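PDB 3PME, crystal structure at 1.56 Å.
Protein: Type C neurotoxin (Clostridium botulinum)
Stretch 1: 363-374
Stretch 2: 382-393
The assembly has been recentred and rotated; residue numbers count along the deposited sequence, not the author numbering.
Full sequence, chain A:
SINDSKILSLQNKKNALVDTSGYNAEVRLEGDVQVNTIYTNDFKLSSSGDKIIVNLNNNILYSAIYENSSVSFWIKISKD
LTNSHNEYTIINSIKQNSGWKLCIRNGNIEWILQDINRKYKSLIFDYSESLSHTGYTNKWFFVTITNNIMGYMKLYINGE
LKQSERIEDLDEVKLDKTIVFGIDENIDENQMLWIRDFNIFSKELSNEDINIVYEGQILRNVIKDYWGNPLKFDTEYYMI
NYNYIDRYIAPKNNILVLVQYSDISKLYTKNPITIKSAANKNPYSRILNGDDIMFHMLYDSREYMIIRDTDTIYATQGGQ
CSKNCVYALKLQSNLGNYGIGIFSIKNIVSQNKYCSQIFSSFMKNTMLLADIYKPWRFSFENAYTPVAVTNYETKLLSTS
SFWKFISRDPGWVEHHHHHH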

# COMPACT_ATOMS: atom_id res chain seq x y z
N MET A 363 21.95 -22.69 9.13
CA MET A 363 22.15 -23.64 10.23
C MET A 363 20.87 -24.16 10.90
O MET A 363 20.72 -25.37 11.10
N LYS A 364 19.96 -23.25 11.25
CA LYS A 364 18.64 -23.62 11.76
C LYS A 364 17.63 -22.70 11.09
O LYS A 364 17.98 -21.61 10.64
N ASN A 365 16.38 -23.15 11.01
CA ASN A 365 15.33 -22.30 10.47
C ASN A 365 14.89 -21.30 11.51
O ASN A 365 14.44 -21.68 12.60
N THR A 366 15.02 -20.02 11.19
CA THR A 366 14.55 -18.98 12.10
C THR A 366 13.64 -17.99 11.40
O THR A 366 13.58 -17.92 10.16
N MET A 367 12.93 -17.22 12.21
CA MET A 367 12.08 -16.15 11.72
C MET A 367 12.41 -14.91 12.53
O MET A 367 12.64 -15.00 13.73
N LEU A 368 12.45 -13.75 11.88
CA LEU A 368 12.71 -12.53 12.63
C LEU A 368 11.46 -12.04 13.35
O LEU A 368 10.36 -12.02 12.79
N LEU A 369 11.63 -11.66 14.61
CA LEU A 369 10.57 -10.95 15.32
C LEU A 369 11.15 -9.87 16.22
O LEU A 369 12.37 -9.75 16.35
N ALA A 370 10.29 -9.05 16.81
CA ALA A 370 10.75 -8.04 17.75
C ALA A 370 10.00 -8.17 19.06
O ALA A 370 8.79 -8.38 19.08
N ASP A 371 10.72 -8.03 20.16
CA ASP A 371 10.12 -8.13 21.49
C ASP A 371 11.12 -7.55 22.48
O ASP A 371 12.25 -7.22 22.11
N ILE A 372 10.69 -7.44 23.74
CA ILE A 372 11.57 -7.00 24.82
C ILE A 372 12.35 -8.21 25.32
O ILE A 372 11.78 -9.15 25.87
N TYR A 373 13.65 -8.18 25.09
CA TYR A 373 14.54 -9.26 25.51
C TYR A 373 15.68 -8.69 26.34
O TYR A 373 15.81 -7.47 26.50
N LYS A 374 16.52 -9.59 26.85
CA LYS A 374 17.82 -9.22 27.39
C LYS A 374 18.84 -9.71 26.36
O LYS A 374 19.30 -10.85 26.45
N ASN A 382 17.30 -4.97 29.71
CA ASN A 382 16.24 -5.20 28.74
C ASN A 382 16.33 -4.21 27.60
O ASN A 382 16.74 -3.07 27.80
N ALA A 383 15.93 -4.64 26.41
CA ALA A 383 15.90 -3.77 25.24
C ALA A 383 14.84 -4.28 24.28
O ALA A 383 14.58 -5.47 24.21
N TYR A 384 14.22 -3.37 23.53
CA TYR A 384 13.40 -3.78 22.40
C TYR A 384 14.38 -4.26 21.33
O TYR A 384 15.29 -3.51 20.95
N THR A 385 14.22 -5.50 20.89
CA THR A 385 15.29 -6.14 20.11
C THR A 385 14.71 -6.90 18.92
O THR A 385 13.75 -7.66 19.08
N PRO A 386 15.28 -6.68 17.72
CA PRO A 386 14.97 -7.58 16.60
C PRO A 386 15.84 -8.83 16.76
O PRO A 386 17.06 -8.72 16.95
N VAL A 387 15.21 -10.00 16.70
CA VAL A 387 15.90 -11.27 16.92
C VAL A 387 15.47 -12.29 15.89
O VAL A 387 14.39 -12.18 15.31
N ALA A 388 16.31 -13.30 15.67
CA ALA A 388 15.95 -14.46 14.87
C ALA A 388 15.64 -15.61 15.83
O ALA A 388 16.48 -15.94 16.68
N VAL A 389 14.45 -16.19 15.73
CA VAL A 389 14.08 -17.28 16.64
C VAL A 389 13.76 -18.59 15.92
O VAL A 389 13.21 -18.59 14.81
N THR A 390 14.09 -19.71 16.56
CA THR A 390 13.71 -21.01 16.01
C THR A 390 12.35 -21.45 16.56
O THR A 390 11.80 -20.81 17.46
N ASN A 391 11.83 -22.54 16.02
CA ASN A 391 10.59 -23.11 16.53
C ASN A 391 9.50 -22.05 16.58
O ASN A 391 8.90 -21.79 17.62
N TYR A 392 9.23 -21.45 15.42
CA TYR A 392 8.40 -20.26 15.37
C TYR A 392 7.00 -20.51 14.85
O TYR A 392 6.28 -19.56 14.53
N GLU A 393 6.60 -21.77 14.76
CA GLU A 393 5.31 -22.13 14.19
C GLU A 393 4.16 -21.37 14.86
O GLU A 393 3.24 -20.90 14.18

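The most distinctive feature of this antiparallel pair is an aromatic ring near each end: Y392 lies against M367, and Y384 against I372, each ring offering a face to an aliphatic carbon. Y392, just beyond the paired residues, points toward stretch 1 with chi1 p, which brings its ring against M367; M367 CB sits 3.8 Å from the Y392 ring centroid, only 18° off the normal. The unbranched M367 chain, extended through chi2 (t, t) with chi3 p, suits this place, since it leaves its CB open to a flat ring, and its SD lies obliquely 4.8 Å from the same centroid. At the other end I372 (m, t) sets CG1 3.9 Å from the centroid of the Y384 ring, again over the face.

Along the ladder, four pairs joined by paired backbone hydrogen bonds alternate with closer pairs that have none, while the pleat of the extended backbone sends successive side chains to alternate faces. M367, L369, D371 and Y373 share one with V389, V387, T385 and A383. Here L369 adopts p, p, which carries CD1 to 3.5 Å from V387 CG2 and CD2 to 3.7 Å from V389 CG2. The beta-branched valines, both chi1 m, are at home in a strand and give L369 compact methyl surfaces. Y373 (m) extends its ring along this face, away from its partner A383, and its CE2 comes within 3.5 Å of V387 CG2. T385 turns its hydroxyl back to its own strand, where OG1 donates to A383 O at 2.9 Å; D371 likewise accepts locally, I372 N to D371 OD1 being 2.7 Å.

The opposite face carries L368, A370 and I372 with A388, P386 and Y384. L368 (m, t) places CD2 3.6 Å from A388 CB, a methyl small enough to accept a branched neighbour. P386 lacks an amide hydrogen, and it occupies a non-hydrogen-bonded position, where pairing with stretch 1 asks for none. Beyond this face's ladder, T366 CG2 meets T390 CG2 at 3.6 Å, with both threonines in p.

Side-chain and water-mediated polar links across the stretches gather at the ends. K374 starts away from stretch 2, but its long chain returns so that NZ donates to N382 OD1 at 2.9 Å. A water also donates to both strands, its water O lying 2.8 Å from N382 OD1 and 3.2 Å from I372 O. At the other end, one water O lies 2.8 Å from N365 O and 2.7 Å from N391 N, and another water O lies 2.9 Å from T366 O and 2.8 Å from Y392 OH, giving the tyrosine hydroxyl a partner beyond its packed ring.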

# COMPACT_ATOMS: atom_id res chain seq x y z
CB MET A 363 23.11 -23.07 11.27
CG MET A 363 24.46 -22.70 10.69
SD MET A 363 25.37 -24.11 10.03
CE MET A 363 26.97 -23.35 9.72
CB LYS A 364 18.55 -23.45 13.28
CG LYS A 364 19.47 -24.36 14.09
CD LYS A 364 19.28 -24.13 15.58
CE LYS A 364 20.36 -24.82 16.41
NZ LYS A 364 20.33 -26.30 16.22
CB ASN A 365 14.13 -23.14 10.01
CG ASN A 365 14.42 -23.92 8.74
OD1 ASN A 365 14.18 -25.12 8.67
ND2 ASN A 365 14.95 -23.23 7.74
CB THR A 366 15.71 -18.18 12.71
OG1 THR A 366 16.47 -17.57 11.66
CG2 THR A 366 16.64 -19.08 13.55
CB MET A 367 10.60 -16.49 11.92
CG MET A 367 9.67 -15.41 11.36
SD MET A 367 7.91 -15.78 11.46
CE MET A 367 7.71 -15.88 13.21
CB LEU A 368 13.23 -11.43 11.72
CG LEU A 368 14.50 -11.73 10.93
CD1 LEU A 368 15.02 -10.44 10.29
CD2 LEU A 368 15.54 -12.33 11.84
CB LEU A 369 9.66 -11.92 16.08
CG LEU A 369 10.30 -12.86 17.10
CD1 LEU A 369 10.63 -12.14 18.39
CD2 LEU A 369 9.35 -14.01 17.40
CB ALA A 370 10.57 -6.64 17.17
CB ASP A 371 9.81 -9.60 21.83
CG ASP A 371 8.82 -9.78 22.99
OD1 ASP A 371 8.36 -8.79 23.61
OD2 ASP A 371 8.49 -10.95 23.29
CB ILE A 372 10.74 -6.35 25.96
CG1 ILE A 372 10.01 -5.12 25.43
CG2 ILE A 372 11.62 -6.00 27.14
CD1 ILE A 372 8.91 -4.60 26.36
CB TYR A 373 15.16 -9.94 24.27
CG TYR A 373 14.24 -10.92 23.57
CD1 TYR A 373 14.07 -12.20 24.07
CD2 TYR A 373 13.57 -10.58 22.40
CE1 TYR A 373 13.24 -13.11 23.44
CE2 TYR A 373 12.74 -11.49 21.76
CZ TYR A 373 12.57 -12.75 22.29
OH TYR A 373 11.76 -13.68 21.68
CB LYS A 374 18.05 -9.91 28.73
CG LYS A 374 17.08 -9.46 29.83
CD LYS A 374 17.23 -10.36 31.06
CE LYS A 374 16.48 -9.80 32.25
NZ LYS A 374 15.05 -9.69 31.93
CB ASN A 382 14.87 -5.06 29.42
CG ASN A 382 14.69 -6.03 30.56
OD1 ASN A 382 14.63 -7.25 30.36
ND2 ASN A 382 14.60 -5.51 31.78
CB ALA A 383 17.27 -3.76 24.56
CB TYR A 384 12.58 -2.61 21.87
CG TYR A 384 11.50 -2.11 22.81
CD1 TYR A 384 11.80 -1.26 23.86
CD2 TYR A 384 10.17 -2.46 22.59
CE1 TYR A 384 10.79 -0.79 24.70
CE2 TYR A 384 9.16 -2.00 23.43
CZ TYR A 384 9.49 -1.16 24.48
OH TYR A 384 8.49 -0.69 25.31
CB THR A 385 16.06 -7.16 20.98
OG1 THR A 385 16.44 -6.55 22.23
CG2 THR A 385 17.30 -7.68 20.25
CB PRO A 386 15.42 -6.77 15.38
CG PRO A 386 16.61 -5.96 15.90
CD PRO A 386 16.31 -5.69 17.38
CB VAL A 387 15.63 -11.85 18.34
CG1 VAL A 387 16.29 -11.00 19.42
CG2 VAL A 387 14.13 -12.01 18.60
CB ALA A 388 17.10 -14.83 13.94
CB VAL A 389 12.89 -16.91 17.56
CG1 VAL A 389 13.11 -15.55 18.18
CG2 VAL A 389 11.58 -16.92 16.79
CB THR A 390 14.74 -22.10 16.35
OG1 THR A 390 14.73 -22.33 17.77
CG2 THR A 390 16.14 -21.71 15.90
CB ASN A 391 10.85 -23.68 17.92
CG ASN A 391 11.93 -24.74 17.91
OD1 ASN A 391 13.06 -24.51 18.33
ND2 ASN A 391 11.59 -25.92 17.39
CB TYR A 392 9.09 -19.21 14.48
CG TYR A 392 9.47 -19.72 13.11
CD1 TYR A 392 8.52 -19.84 12.10
CD2 TYR A 392 10.79 -20.06 12.81
CE1 TYR A 392 8.86 -20.30 10.84
CE2 TYR A 392 11.14 -20.52 11.55
CZ TYR A 392 10.17 -20.64 10.57
OH TYR A 392 10.53 -21.09 9.31
CB GLU A 393 5.08 -23.65 14.30
CG GLU A 393 6.14 -24.51 13.60
CD GLU A 393 7.45 -24.66 14.38
OE1 GLU A 393 7.50 -24.31 15.58
OE2 GLU A 393 8.44 -25.14 13.79
O HOH W 1 12.94 -23.66 13.79
O HOH W 2 13.07 -20.22 8.48
O HOH W 3 13.52 -9.12 28.59